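Local coordinates for putative heme binding protein (Tannerella forsythia, PDB 6EU8) that probably binds heme as an HmuY-like protein, with heme-binding properties that differ from those of its Porphyromonas gingivalis relative, and is captured here in the apo state, at residues I17-Y22 and I71-F76; V28-G33 and F189-Q194. All coordinates share one frame; numbering follows the deposited sequence.

Contact 1. Residues I17-Y22 and I71-F76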
# COMPACT_ATOMS: atom_id res chain seq x y z
N ILE A 17 0.27 -7.71 7.39
CA ILE A 17 -0.57 -6.53 7.65
C ILE A 17 -2.06 -6.83 7.39
O ILE A 17 -2.44 -7.28 6.31
CB ILE A 17 -0.15 -5.31 6.76
CG1 ILE A 17 1.34 -4.97 6.93
CG2 ILE A 17 -1.05 -4.10 7.01
CD1 ILE A 17 1.76 -4.53 8.32
N ASP A 18 -2.90 -6.55 8.38
CA ASP A 18 -4.35 -6.65 8.22
C ASP A 18 -4.89 -5.39 7.56
O ASP A 18 -5.19 -4.41 8.24
CB ASP A 18 -5.03 -6.91 9.56
CG ASP A 18 -6.53 -7.03 9.47
OD1 ASP A 18 -7.12 -6.82 8.38
OD2 ASP A 18 -7.15 -7.29 10.53
N ALA A 19 -5.01 -5.44 6.23
CA ALA A 19 -5.56 -4.33 5.42
C ALA A 19 -6.95 -4.68 4.89
O ALA A 19 -7.36 -4.21 3.84
CB ALA A 19 -4.59 -3.99 4.29
N THR A 20 -7.72 -5.46 5.66
CA THR A 20 -9.05 -5.90 5.21
C THR A 20 -10.11 -4.79 5.15
O THR A 20 -11.05 -4.89 4.37
CB THR A 20 -9.60 -7.04 6.11
OG1 THR A 20 -9.67 -6.62 7.48
CG2 THR A 20 -8.75 -8.28 5.95
N LYS A 21 -9.98 -3.74 5.96
CA LYS A 21 -11.02 -2.70 6.05
C LYS A 21 -10.89 -1.64 4.95
O LYS A 21 -9.80 -1.04 4.79
CB LYS A 21 -11.01 -2.03 7.42
CG LYS A 21 -11.34 -3.01 8.54
CD LYS A 21 -11.74 -2.38 9.86
CE LYS A 21 -12.42 -3.43 10.73
NZ LYS A 21 -12.73 -2.99 12.12
N TYR A 22 -11.97 -1.36 4.24
CA TYR A 22 -11.99 -0.28 3.22
C TYR A 22 -11.75 1.15 3.82
O TYR A 22 -11.25 2.05 3.10
CB TYR A 22 -13.28 -0.34 2.39
CG TYR A 22 -13.35 -1.54 1.44
CD1 TYR A 22 -12.84 -1.50 0.17
CD2 TYR A 22 -13.97 -2.73 1.86
CE1 TYR A 22 -12.88 -2.59 -0.69
CE2 TYR A 22 -14.03 -3.82 1.01
CZ TYR A 22 -13.50 -3.76 -0.25
OH TYR A 22 -13.54 -4.86 -1.10
N ILE A 71 6.10 2.85 3.99
CA ILE A 71 5.01 2.44 3.08
C ILE A 71 3.69 2.36 3.86
O ILE A 71 3.69 2.26 5.08
CB ILE A 71 5.28 1.09 2.34
CG1 ILE A 71 5.33 -0.10 3.28
CG2 ILE A 71 6.56 1.17 1.49
CD1 ILE A 71 5.31 -1.43 2.55
N ALA A 72 2.56 2.46 3.15
CA ALA A 72 1.22 2.30 3.73
C ALA A 72 0.32 1.50 2.81
O ALA A 72 0.46 1.57 1.58
CB ALA A 72 0.60 3.64 4.04
N ILE A 73 -0.58 0.74 3.43
CA ILE A 73 -1.38 -0.27 2.74
C ILE A 73 -2.88 -0.05 3.07
O ILE A 73 -3.26 0.10 4.24
CB ILE A 73 -0.92 -1.71 3.13
CG1 ILE A 73 0.60 -1.89 2.87
CG2 ILE A 73 -1.74 -2.77 2.37
CD1 ILE A 73 1.10 -3.27 3.27
N HIS A 74 -3.71 -0.03 2.01
CA HIS A 74 -5.18 0.03 2.10
C HIS A 74 -5.69 -1.03 1.15
O HIS A 74 -5.51 -0.90 -0.04
CB HIS A 74 -5.71 1.41 1.68
CG HIS A 74 -7.17 1.42 1.27
ND1 HIS A 74 -7.59 1.14 -0.01
CD2 HIS A 74 -8.29 1.70 1.98
CE1 HIS A 74 -8.91 1.23 -0.07
NE2 HIS A 74 -9.35 1.57 1.12
N ARG A 75 -6.36 -2.08 1.66
CA ARG A 75 -6.71 -3.22 0.80
C ARG A 75 -5.47 -3.65 -0.01
O ARG A 75 -4.48 -3.98 0.64
CB ARG A 75 -7.92 -2.88 -0.07
CG ARG A 75 -9.21 -2.58 0.70
CD ARG A 75 -9.93 -3.80 1.33
NE ARG A 75 -10.13 -4.87 0.36
CZ ARG A 75 -10.71 -6.06 0.63
NH1 ARG A 75 -11.12 -6.34 1.85
NH2 ARG A 75 -10.82 -6.97 -0.32
N PHE A 76 -5.49 -3.67 -1.35
CA PHE A 76 -4.28 -4.03 -2.13
C PHE A 76 -3.57 -2.81 -2.70
O PHE A 76 -2.60 -2.94 -3.49
CB PHE A 76 -4.60 -5.07 -3.23
CG PHE A 76 -5.10 -6.41 -2.72
CD1 PHE A 76 -4.77 -6.92 -1.45
CD2 PHE A 76 -5.92 -7.18 -3.54
CE1 PHE A 76 -5.22 -8.16 -1.03
CE2 PHE A 76 -6.39 -8.44 -3.10
CZ PHE A 76 -6.04 -8.90 -1.88
O HOH W 1 -6.98 -1.18 4.66
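Arg-75 lays its side chain over one face of the Tyr-22 ring. The methylene CD sits above the middle of the ring, 3.8 Å from the centroid, as a CH-pi contact, and beyond it the guanidinium runs out toward the phenol end, its plane only 8° from that of the ring. This is a flat cation-pi stack, with Tyr-22 OH 3.5 Å from Arg-75 CZ. Bends at chi2 and chi3 (-51°) fold the arginine chain back so that CG, CD and the guanidinium can all follow the tyrosine. NH1 then donates to Thr-20 O at 2.9 Å, with that oxygen in the guanidinium plane and a fairly straight N-H...O angle of 160°. NH2 is hydrogen-bonded to a malonate ion, probably from the crystallisation liquor.

His-74 grips the same turn: its NE2 donates to Tyr-22 O at 2.8 Å, with the oxygen in the imidazole plane, while its ND1 is hydrogen-bonded to Asp-77. The backbones are joined directly by one weak bond, Arg-75 N to Ala-19 O, and through a water that accepts from Arg-75 N and also lies within hydrogen-bonding distance of Lys-21 O. Deeper in, Ala-19 CB packs on Ile-73 CG2 at 3.6 Å, and Ile-17 CG1 touches Ile-73 CD1 at 4.0 Å; Phe-189 of strand 184-194 borders both isoleucines. Asp-18 OD1 accepts from Thr-20 N, an Asx turn sited where the chain leaves strand 11-18, and from Thr-20 OG1.

With its two nitrogens held by Tyr-22 O and Asp-77, the imidazole is fixed in rotation, while Arg-75 presents a cationic edge that can hold a small anion.

Contact 2. Residues V28-G33 and F189-Q194; sequences VNLETG and FNYEFQ
Leu-30 and Glu-31 meet three aromatic rings from alternate positions of one strand, Phe-189, Tyr-191 and Phe-193, and most of the contact is apolar. Leu-30 CD2 stands over the centre of the Tyr-191 ring, a CH-pi contact 3.6 Å from the centroid and 10° off the ring normal. The same methyl meets the edge of Phe-189 at CE2, 4.0 Å away, so it is caught between a ring face and a ring edge. Leu-30 CB packs against Phe-193 CD1 at 3.8 Å. The backbone at Glu-31 passes over one face of Phe-193, whose CE2 lies 3.6 Å from Glu-31 CB. With CG anti to its backbone N (chi1 177°), Phe-193 swings its ring under that turn, where it also meets the ring of His-70.

One polar bond crosses: Tyr-191 OH donates to Leu-30 O at 2.9 Å, approaching the carbonyl from 23° off its plane. Tyr-191 thus offers its ring face to the leucine side chain and its hydroxyl to the same residue's backbone.

Within the turn, Asn-29 OD1 accepts from Thr-32 N at 2.9 Å, an Asx motif in which the donor lies well above the carbonyl plane, and weakly from Glu-31 N. Asn-29 ND2 binds Lys-68 O, and Leu-30 N is hydrogen-bonded to His-70 ND1.

Chemically, then, a loop that supplies few regular backbone bonds is seated on the sheet by an aromatic bed, and Leu-30 O, which faces the bed, is met by the phenol of Tyr-191.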
# COMPACT_ATOMS: atom_id res chain seq x y z
N VAL A 28 3.58 1.73 7.85
CA VAL A 28 4.61 0.73 8.21
C VAL A 28 6.02 1.35 8.21
O VAL A 28 6.46 1.89 7.20
CB VAL A 28 4.62 -0.48 7.23
CG1 VAL A 28 5.61 -1.59 7.67
CG2 VAL A 28 3.22 -1.07 7.06
N ASN A 29 6.72 1.22 9.36
CA ASN A 29 8.13 1.56 9.50
C ASN A 29 8.97 0.30 9.29
O ASN A 29 8.91 -0.63 10.12
CB ASN A 29 8.38 2.12 10.91
CG ASN A 29 9.76 2.72 11.07
OD1 ASN A 29 10.76 2.13 10.67
ND2 ASN A 29 9.83 3.92 11.66
N LEU A 30 9.68 0.24 8.18
CA LEU A 30 10.51 -0.92 7.82
C LEU A 30 11.82 -0.99 8.61
O LEU A 30 12.40 -2.08 8.73
CB LEU A 30 10.80 -0.91 6.33
CG LEU A 30 9.58 -0.97 5.41
CD1 LEU A 30 9.97 -0.65 3.98
CD2 LEU A 30 8.92 -2.35 5.52
N GLU A 31 12.26 0.15 9.16
CA GLU A 31 13.50 0.18 9.95
C GLU A 31 13.24 -0.46 11.32
O GLU A 31 13.99 -1.32 11.76
CB GLU A 31 14.06 1.61 10.09
CG GLU A 31 15.42 1.67 10.84
CD GLU A 31 16.19 2.97 10.68
OE1 GLU A 31 15.68 3.98 10.13
OE2 GLU A 31 17.36 2.99 11.11
N THR A 32 12.15 -0.05 11.97
CA THR A 32 11.80 -0.48 13.33
C THR A 32 10.77 -1.61 13.43
O THR A 32 10.65 -2.24 14.47
CB THR A 32 11.22 0.69 14.14
OG1 THR A 32 9.98 1.12 13.56
CG2 THR A 32 12.20 1.85 14.20
N GLY A 33 10.00 -1.82 12.36
CA GLY A 33 8.88 -2.75 12.40
C GLY A 33 7.56 -2.25 12.99
O GLY A 33 6.58 -3.00 13.02
N PHE A 189 4.77 -9.75 3.25
CA PHE A 189 5.94 -9.55 2.42
C PHE A 189 7.21 -9.77 3.22
O PHE A 189 7.22 -9.59 4.44
CB PHE A 189 5.95 -8.11 1.82
CG PHE A 189 5.70 -7.02 2.82
CD1 PHE A 189 4.41 -6.66 3.18
CD2 PHE A 189 6.77 -6.35 3.43
CE1 PHE A 189 4.18 -5.66 4.14
CE2 PHE A 189 6.54 -5.34 4.37
CZ PHE A 189 5.26 -4.99 4.72
N ASN A 190 8.26 -10.16 2.50
CA ASN A 190 9.62 -10.20 3.03
C ASN A 190 10.33 -8.95 2.52
O ASN A 190 10.03 -8.46 1.44
CB ASN A 190 10.34 -11.47 2.51
CG ASN A 190 9.67 -12.75 2.98
OD1 ASN A 190 8.99 -12.79 3.99
ND2 ASN A 190 9.90 -13.83 2.22
N TYR A 191 11.26 -8.39 3.31
CA TYR A 191 12.04 -7.26 2.83
C TYR A 191 13.49 -7.21 3.36
O TYR A 191 13.79 -7.83 4.37
CB TYR A 191 11.33 -5.92 3.14
CG TYR A 191 11.19 -5.58 4.58
CD1 TYR A 191 10.12 -6.02 5.34
CD2 TYR A 191 12.16 -4.79 5.23
CE1 TYR A 191 9.98 -5.67 6.68
CE2 TYR A 191 12.04 -4.47 6.55
CZ TYR A 191 10.96 -4.88 7.27
OH TYR A 191 10.85 -4.54 8.59
N GLU A 192 14.32 -6.46 2.66
CA GLU A 192 15.70 -6.13 3.10
C GLU A 192 15.85 -4.59 3.00
O GLU A 192 15.90 -4.04 1.91
CB GLU A 192 16.75 -6.89 2.26
CG GLU A 192 16.57 -8.40 2.31
CD GLU A 192 17.75 -9.21 1.76
OE1 GLU A 192 18.62 -8.64 1.08
OE2 GLU A 192 17.78 -10.45 2.00
N PHE A 193 15.91 -3.93 4.16
CA PHE A 193 15.95 -2.45 4.27
C PHE A 193 17.38 -1.99 4.60
O PHE A 193 17.93 -2.50 5.55
CB PHE A 193 15.00 -2.01 5.39
CG PHE A 193 14.99 -0.52 5.67
CD1 PHE A 193 14.14 0.34 4.98
CD2 PHE A 193 15.81 0.01 6.66
CE1 PHE A 193 14.12 1.70 5.24
CE2 PHE A 193 15.79 1.36 6.93
CZ PHE A 193 14.96 2.22 6.22
N GLN A 194 17.90 -1.04 3.81
CA GLN A 194 19.21 -0.41 4.08
C GLN A 194 19.03 0.97 4.76
O GLN A 194 18.69 1.93 4.05
CB GLN A 194 19.97 -0.26 2.76
CG GLN A 194 21.35 0.40 2.92
CD GLN A 194 22.24 -0.31 3.92
OE1 GLN A 194 22.67 -1.44 3.69
NE2 GLN A 194 22.49 0.32 5.07

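In the fold
From the N terminus, the chain runs along strand 11-18 into the turn at 17-22, then through strand 24-28 to the loop 28-33. Contact 1 closes a loop of 48 residues when strand 71-74 returns to that first turn. Contact 2 closes a much longer one, with 155 residues passing before strand 184-194 reaches the 28-33 loop. The segments alternate, so the two closures cross. Both tie the smaller four-stranded antiparallel sheet to the larger one, in which strands 11-18 and 184-194 are neighbours. Ile-71 O and Val-28 N form a probable hydrogen bond between the contacts. Val-28 and Phe-189 pack on Ile-17, and Phe-189 also on Ile-73, so the apolar side chains of the two contacts run into one another.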